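Local coordinates for CBS domain protein (Shewanella oneidensis, PDB 3LHH) that binds adenosine monophosphate with its paired CBS domains, which probably form the regulatory part of a larger membrane protein related to the CNNM and CorC family, at residues R68-S73 with I92-L97; L61-N66 with E105-V110. All coordinates share one frame; numbering follows the deposited sequence.

Contact 1 of 2, residues R68-S73 with I92-L97; sequences RTVMQS and ISAKQL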
loop_
_atom_site.group_PDB
_atom_site.type_symbol
_atom_site.label_atom_id
_atom_site.label_comp_id
_atom_site.label_asym_id
_atom_site.label_seq_id
_atom_site.Cartn_x
_atom_site.Cartn_y
_atom_site.Cartn_z
ATOM N N ARG A 68 -5.458 -14.457 -7.440
ATOM C CA ARG A 68 -6.910 -14.307 -7.382
ATOM C C ARG A 68 -7.317 -13.053 -6.615
ATOM O O ARG A 68 -8.270 -12.363 -6.988
ATOM C CB ARG A 68 -7.569 -15.547 -6.769
ATOM C CG ARG A 68 -7.572 -16.769 -7.684
ATOM C CD ARG A 68 -8.241 -17.991 -7.021
ATOM N NE ARG A 68 -7.348 -19.143 -7.094
ATOM C CZ ARG A 68 -6.772 -19.733 -6.049
ATOM N NH1 ARG A 68 -5.959 -20.762 -6.250
ATOM N NH2 ARG A 68 -7.016 -19.310 -4.810
ATOM N N THR A 69 -6.610 -12.767 -5.529
ATOM C CA THR A 69 -6.829 -11.525 -4.797
ATOM C C THR A 69 -6.653 -10.337 -5.741
ATOM O O THR A 69 -7.437 -9.386 -5.747
ATOM C CB THR A 69 -5.827 -11.364 -3.624
ATOM O OG1 THR A 69 -5.967 -12.457 -2.705
ATOM C CG2 THR A 69 -6.087 -10.046 -2.889
ATOM N N VAL A 70 -5.623 -10.389 -6.565
ATOM C CA VAL A 70 -5.369 -9.257 -7.457
ATOM C C VAL A 70 -6.455 -9.139 -8.541
ATOM O O VAL A 70 -6.954 -8.046 -8.841
ATOM C CB VAL A 70 -3.968 -9.354 -8.083
ATOM C CG1 VAL A 70 -3.831 -8.371 -9.223
ATOM C CG2 VAL A 70 -2.888 -9.089 -6.991
HETATM N N MSE A 71 -6.831 -10.275 -9.106
HETATM C CA MSE A 71 -7.840 -10.341 -10.167
HETATM C C MSE A 71 -9.209 -9.886 -9.710
HETATM O O MSE A 71 -10.051 -9.512 -10.515
HETATM C CB MSE A 71 -7.964 -11.765 -10.701
HETATM C CG MSE A 71 -6.890 -12.133 -11.691
HETATM SE SE MSE A 71 -6.662 -10.705 -13.001
HETATM C CE MSE A 71 -8.464 -10.615 -13.727
ATOM N N GLN A 72 -9.444 -9.937 -8.406
ATOM C CA GLN A 72 -10.762 -9.584 -7.872
ATOM C C GLN A 72 -10.808 -8.174 -7.299
ATOM O O GLN A 72 -11.728 -7.809 -6.551
ATOM C CB GLN A 72 -11.216 -10.623 -6.840
ATOM C CG GLN A 72 -11.451 -12.002 -7.486
ATOM C CD GLN A 72 -11.909 -13.065 -6.504
ATOM O OE1 GLN A 72 -11.173 -14.002 -6.215
ATOM N NE2 GLN A 72 -13.137 -12.933 -6.000
ATOM N N SER A 73 -9.820 -7.378 -7.679
ATOM C CA SER A 73 -9.704 -6.004 -7.209
ATOM C C SER A 73 -9.303 -5.078 -8.365
ATOM O O SER A 73 -8.604 -5.509 -9.286
ATOM C CB SER A 73 -8.656 -5.942 -6.093
ATOM O OG SER A 73 -8.373 -4.601 -5.763
ATOM N N ILE A 92 3.428 -4.188 -4.106
ATOM C CA ILE A 92 3.561 -4.818 -5.409
ATOM C C ILE A 92 2.677 -4.077 -6.390
ATOM O O ILE A 92 1.562 -3.661 -6.050
ATOM C CB ILE A 92 3.157 -6.312 -5.337
ATOM C CG1 ILE A 92 4.333 -7.193 -5.744
ATOM C CG2 ILE A 92 1.963 -6.622 -6.207
ATOM C CD1 ILE A 92 4.695 -8.219 -4.694
ATOM N N SER A 93 3.191 -3.902 -7.604
ATOM C CA SER A 93 2.414 -3.379 -8.712
ATOM C C SER A 93 1.618 -4.512 -9.350
ATOM O O SER A 93 2.183 -5.550 -9.698
ATOM C CB SER A 93 3.350 -2.767 -9.752
ATOM O OG SER A 93 2.688 -2.633 -10.991
ATOM N N ALA A 94 0.313 -4.320 -9.505
ATOM C CA ALA A 94 -0.512 -5.358 -10.090
ATOM C C ALA A 94 -0.088 -5.623 -11.539
ATOM O O ALA A 94 -0.002 -6.774 -11.984
ATOM C CB ALA A 94 -1.973 -4.962 -10.024
ATOM N N LYS A 95 0.166 -4.547 -12.269
ATOM C CA LYS A 95 0.504 -4.653 -13.678
ATOM C C LYS A 95 1.720 -5.534 -13.850
ATOM O O LYS A 95 1.788 -6.340 -14.768
ATOM C CB LYS A 95 0.779 -3.266 -14.263
ATOM C CG LYS A 95 1.304 -3.293 -15.688
ATOM C CD LYS A 95 1.552 -1.891 -16.217
ATOM C CE LYS A 95 2.263 -1.946 -17.562
ATOM N NZ LYS A 95 2.399 -0.595 -18.180
ATOM N N GLN A 96 2.682 -5.395 -12.948
ATOM C CA GLN A 96 3.908 -6.157 -13.069
ATOM C C GLN A 96 3.648 -7.627 -12.790
ATOM O O GLN A 96 4.116 -8.500 -13.520
ATOM C CB GLN A 96 4.978 -5.620 -12.130
ATOM C CG GLN A 96 6.313 -6.319 -12.303
ATOM C CD GLN A 96 7.383 -5.840 -11.326
ATOM O OE1 GLN A 96 7.107 -5.073 -10.397
ATOM N NE2 GLN A 96 8.614 -6.300 -11.533
ATOM N N LEU A 97 2.880 -7.892 -11.739
ATOM C CA LEU A 97 2.622 -9.252 -11.309
ATOM C C LEU A 97 1.911 -9.968 -12.449
ATOM O O LEU A 97 2.288 -11.065 -12.865
ATOM C CB LEU A 97 1.712 -9.219 -10.091
ATOM C CG LEU A 97 1.873 -10.294 -9.023
ATOM C CD1 LEU A 97 0.552 -10.494 -8.355
ATOM C CD2 LEU A 97 2.394 -11.591 -9.601
#
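The backbone O of Val70 accepts a hydrogen bond from Ser73 N at 3.2 Å as helix 63-71 gives way to the loop that follows, and the side chain of the same valine carries this contact to Ala94 and Leu97. Its two methyls divide the work. With chi1 at 167°, CG1 lies anti to the backbone N and reaches the methyl of Ala94, CG1 to CB being 4.0 Å. CG2, on the side of the backbone N, meets the CD1 branch of Leu97, also at 4.0 Å. Ala94 and Leu97 stand three residues apart, roughly one turn of helix 94-102, so the forked valine spans the first turn of that helix. The backbones come nearest at Val70 and Ala94, whose CA atoms are 6.8 Å apart, a spacing that suits the short alanine side chain. All three residues are buried, and the interaction is purely apolar; it buries 116 Å² in all, counting both segments. This is the pairing of the two helices of a CBS domain, which pack together on the three-stranded sheet of strands 57-58, 77-81 and 88-93. Leu57 also touches Val70, and Phe78 of the central strand touches Ala94, so sheet side chains back the helix pair. Ser93 sits at the N-cap of helix 94-102, where its OG accepts a weak capping bond from Gln96 N at 3.4 Å, with an N-H...O angle of 157°. The nucleotide site is close by. The side chain of Ala94 is about 6 Å from that of the AMP-binding Ser76 and about 8 Å from the bound AMP, while Ala94 and Ser76 share a backbone hydrogen bond.

Contact 2 of 2, residues L61-N66 with E105-V110; sequences LPLDAN and ERLELV
Asn66 is overlapped along its side chain by one methyl of Leu109: CD2 of the leucine lies 3.4 Å from Asn66 ND2, with Asn66 CG and then CB farther off. This order places the methyl closest to the amide nitrogen, in van der Waals contact. The amide is not left without a polar partner in this apolar setting, because ND2 donates to the backbone O of Asp58. With chi1 at -71°, Asn66 CG lies anti to the carbonyl carbon, which turns the amide across the Leu109 methyl. One helical turn earlier, Leu63 makes the second junction. Its CD2 approaches the backbone O of Leu107 at 4.0 Å and Leu107 CD2 at 4.3 Å, a looser packing nearer the surface. Leu63 and Leu109 mark the closest backbone approach, with CA atoms 6.8 Å apart. Together these pairs lay the irregular 105-110 segment against the first turn of helix 63-71, which has Pro62 at its N-cap position. Leu107 and Leu109 both also touch Leu97, so the segment bridges helices 63-71 and 94-102, while the Asn66 bond to Asp58 ties the site to edge strand 57-58.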
loop_
_atom_site.group_PDB
_atom_site.type_symbol
_atom_site.label_atom_id
_atom_site.label_comp_id
_atom_site.label_asym_id
_atom_site.label_seq_id
_atom_site.Cartn_x
_atom_site.Cartn_y
_atom_site.Cartn_z
ATOM N N LEU A 61 1.123 -17.217 1.486
ATOM C CA LEU A 61 0.077 -17.882 0.713
ATOM C C LEU A 61 0.613 -18.293 -0.644
ATOM O O LEU A 61 1.607 -17.738 -1.101
ATOM C CB LEU A 61 -1.136 -16.977 0.517
ATOM C CG LEU A 61 -1.938 -16.617 1.757
ATOM C CD1 LEU A 61 -3.170 -15.820 1.338
ATOM C CD2 LEU A 61 -2.326 -17.897 2.537
ATOM N N PRO A 62 -0.058 -19.265 -1.298
ATOM C CA PRO A 62 0.338 -19.723 -2.634
ATOM C C PRO A 62 0.249 -18.579 -3.662
ATOM O O PRO A 62 -0.624 -17.714 -3.536
ATOM C CB PRO A 62 -0.717 -20.801 -2.972
ATOM C CG PRO A 62 -1.446 -21.067 -1.728
ATOM C CD PRO A 62 -1.328 -19.874 -0.860
ATOM N N LEU A 63 1.125 -18.582 -4.662
ATOM C CA LEU A 63 1.080 -17.576 -5.722
ATOM C C LEU A 63 -0.315 -17.448 -6.332
ATOM O O LEU A 63 -0.751 -16.350 -6.656
ATOM C CB LEU A 63 2.083 -17.886 -6.824
ATOM C CG LEU A 63 2.027 -16.881 -7.989
ATOM C CD1 LEU A 63 2.298 -15.466 -7.513
ATOM C CD2 LEU A 63 2.990 -17.246 -9.101
ATOM N N ASP A 64 -1.017 -18.570 -6.459
ATOM C CA ASP A 64 -2.316 -18.585 -7.116
ATOM C C ASP A 64 -3.366 -17.828 -6.301
ATOM O O ASP A 64 -4.221 -17.144 -6.866
ATOM C CB ASP A 64 -2.783 -20.026 -7.402
ATOM C CG ASP A 64 -2.032 -20.681 -8.553
ATOM O OD1 ASP A 64 -2.228 -21.906 -8.779
ATOM O OD2 ASP A 64 -1.254 -19.978 -9.238
ATOM N N ALA A 65 -3.314 -17.960 -4.978
ATOM C CA ALA A 65 -4.259 -17.246 -4.127
ATOM C C ALA A 65 -4.048 -15.731 -4.223
ATOM O O ALA A 65 -5.007 -14.952 -4.207
ATOM C CB ALA A 65 -4.159 -17.720 -2.691
ATOM N N ASN A 66 -2.797 -15.308 -4.333
ATOM C CA ASN A 66 -2.518 -13.879 -4.447
ATOM C C ASN A 66 -2.961 -13.346 -5.814
ATOM O O ASN A 66 -3.548 -12.281 -5.915
ATOM C CB ASN A 66 -1.046 -13.603 -4.175
ATOM C CG ASN A 66 -0.679 -13.794 -2.702
ATOM O OD1 ASN A 66 -1.302 -13.212 -1.821
ATOM N ND2 ASN A 66 0.346 -14.594 -2.442
ATOM N N GLU A 105 6.835 -16.484 -17.185
ATOM C CA GLU A 105 8.180 -16.637 -16.641
ATOM C C GLU A 105 8.142 -17.187 -15.220
ATOM O O GLU A 105 7.136 -17.054 -14.522
ATOM C CB GLU A 105 8.934 -15.306 -16.677
ATOM C CG GLU A 105 8.141 -14.125 -16.148
ATOM C CD GLU A 105 8.875 -12.811 -16.333
ATOM O OE1 GLU A 105 8.402 -11.969 -17.129
ATOM O OE2 GLU A 105 9.931 -12.625 -15.691
ATOM N N ARG A 106 9.242 -17.813 -14.809
ATOM C CA ARG A 106 9.356 -18.353 -13.461
ATOM C C ARG A 106 9.257 -17.203 -12.472
ATOM O O ARG A 106 10.128 -16.334 -12.423
ATOM C CB ARG A 106 10.675 -19.104 -13.286
ATOM C CG ARG A 106 10.773 -19.876 -11.982
ATOM C CD ARG A 106 12.070 -19.557 -11.280
ATOM N NE ARG A 106 12.062 -20.000 -9.893
ATOM C CZ ARG A 106 12.914 -19.561 -8.973
ATOM N NH1 ARG A 106 13.832 -18.662 -9.302
ATOM N NH2 ARG A 106 12.849 -20.012 -7.727
ATOM N N LEU A 107 8.190 -17.211 -11.683
ATOM C CA LEU A 107 7.809 -16.042 -10.906
ATOM C C LEU A 107 7.734 -16.356 -9.420
ATOM O O LEU A 107 7.005 -17.258 -9.003
ATOM C CB LEU A 107 6.448 -15.533 -11.393
ATOM C CG LEU A 107 5.870 -14.279 -10.744
ATOM C CD1 LEU A 107 6.860 -13.149 -10.880
ATOM C CD2 LEU A 107 4.536 -13.911 -11.391
ATOM N N GLU A 108 8.490 -15.609 -8.621
ATOM C CA GLU A 108 8.367 -15.700 -7.173
ATOM C C GLU A 108 7.924 -14.333 -6.663
ATOM O O GLU A 108 8.573 -13.325 -6.924
ATOM C CB GLU A 108 9.690 -16.127 -6.514
ATOM C CG GLU A 108 10.403 -17.328 -7.168
ATOM C CD GLU A 108 9.768 -18.683 -6.849
ATOM O OE1 GLU A 108 9.323 -18.889 -5.703
ATOM O OE2 GLU A 108 9.726 -19.552 -7.750
ATOM N N LEU A 109 6.817 -14.311 -5.932
ATOM C CA LEU A 109 6.204 -13.068 -5.487
ATOM C C LEU A 109 7.182 -12.127 -4.787
ATOM O O LEU A 109 7.151 -10.906 -4.988
ATOM C CB LEU A 109 5.041 -13.373 -4.550
ATOM C CG LEU A 109 4.128 -12.177 -4.302
ATOM C CD1 LEU A 109 3.822 -11.506 -5.610
ATOM C CD2 LEU A 109 2.843 -12.607 -3.598
ATOM N N VAL A 110 8.052 -12.696 -3.962
ATOM C CA VAL A 110 8.941 -11.889 -3.133
ATOM C C VAL A 110 9.887 -11.057 -3.997
ATOM O O VAL A 110 10.450 -10.064 -3.544
ATOM C CB VAL A 110 9.738 -12.765 -2.133
ATOM C CG1 VAL A 110 10.642 -13.740 -2.878
ATOM C CG2 VAL A 110 10.543 -11.899 -1.184
#

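Overall arrangement
Along the chain the segments run 61-66, 68-73, 92-97 and 105-110, so contact 1 is the inner pairing and contact 2 the outer one. Their centres lie 11 Å apart, on the same side of the chain's centre, and both draw on helix 63-71: contact 2 at its start, contact 1 toward its end. The two join directly, since Ile92 CD1 meets Leu109 CD1 at 3.5 Å, with Leu97 alongside. The result is a largely apolar layer against helices 63-71 and 94-102, with contact 1 and segment 61-66 in the first CBS domain. Contact 1 is the part nearer the AMP site, whereas contact 2 fastens the chain leaving helix 94-102 on its way to strand 117-120.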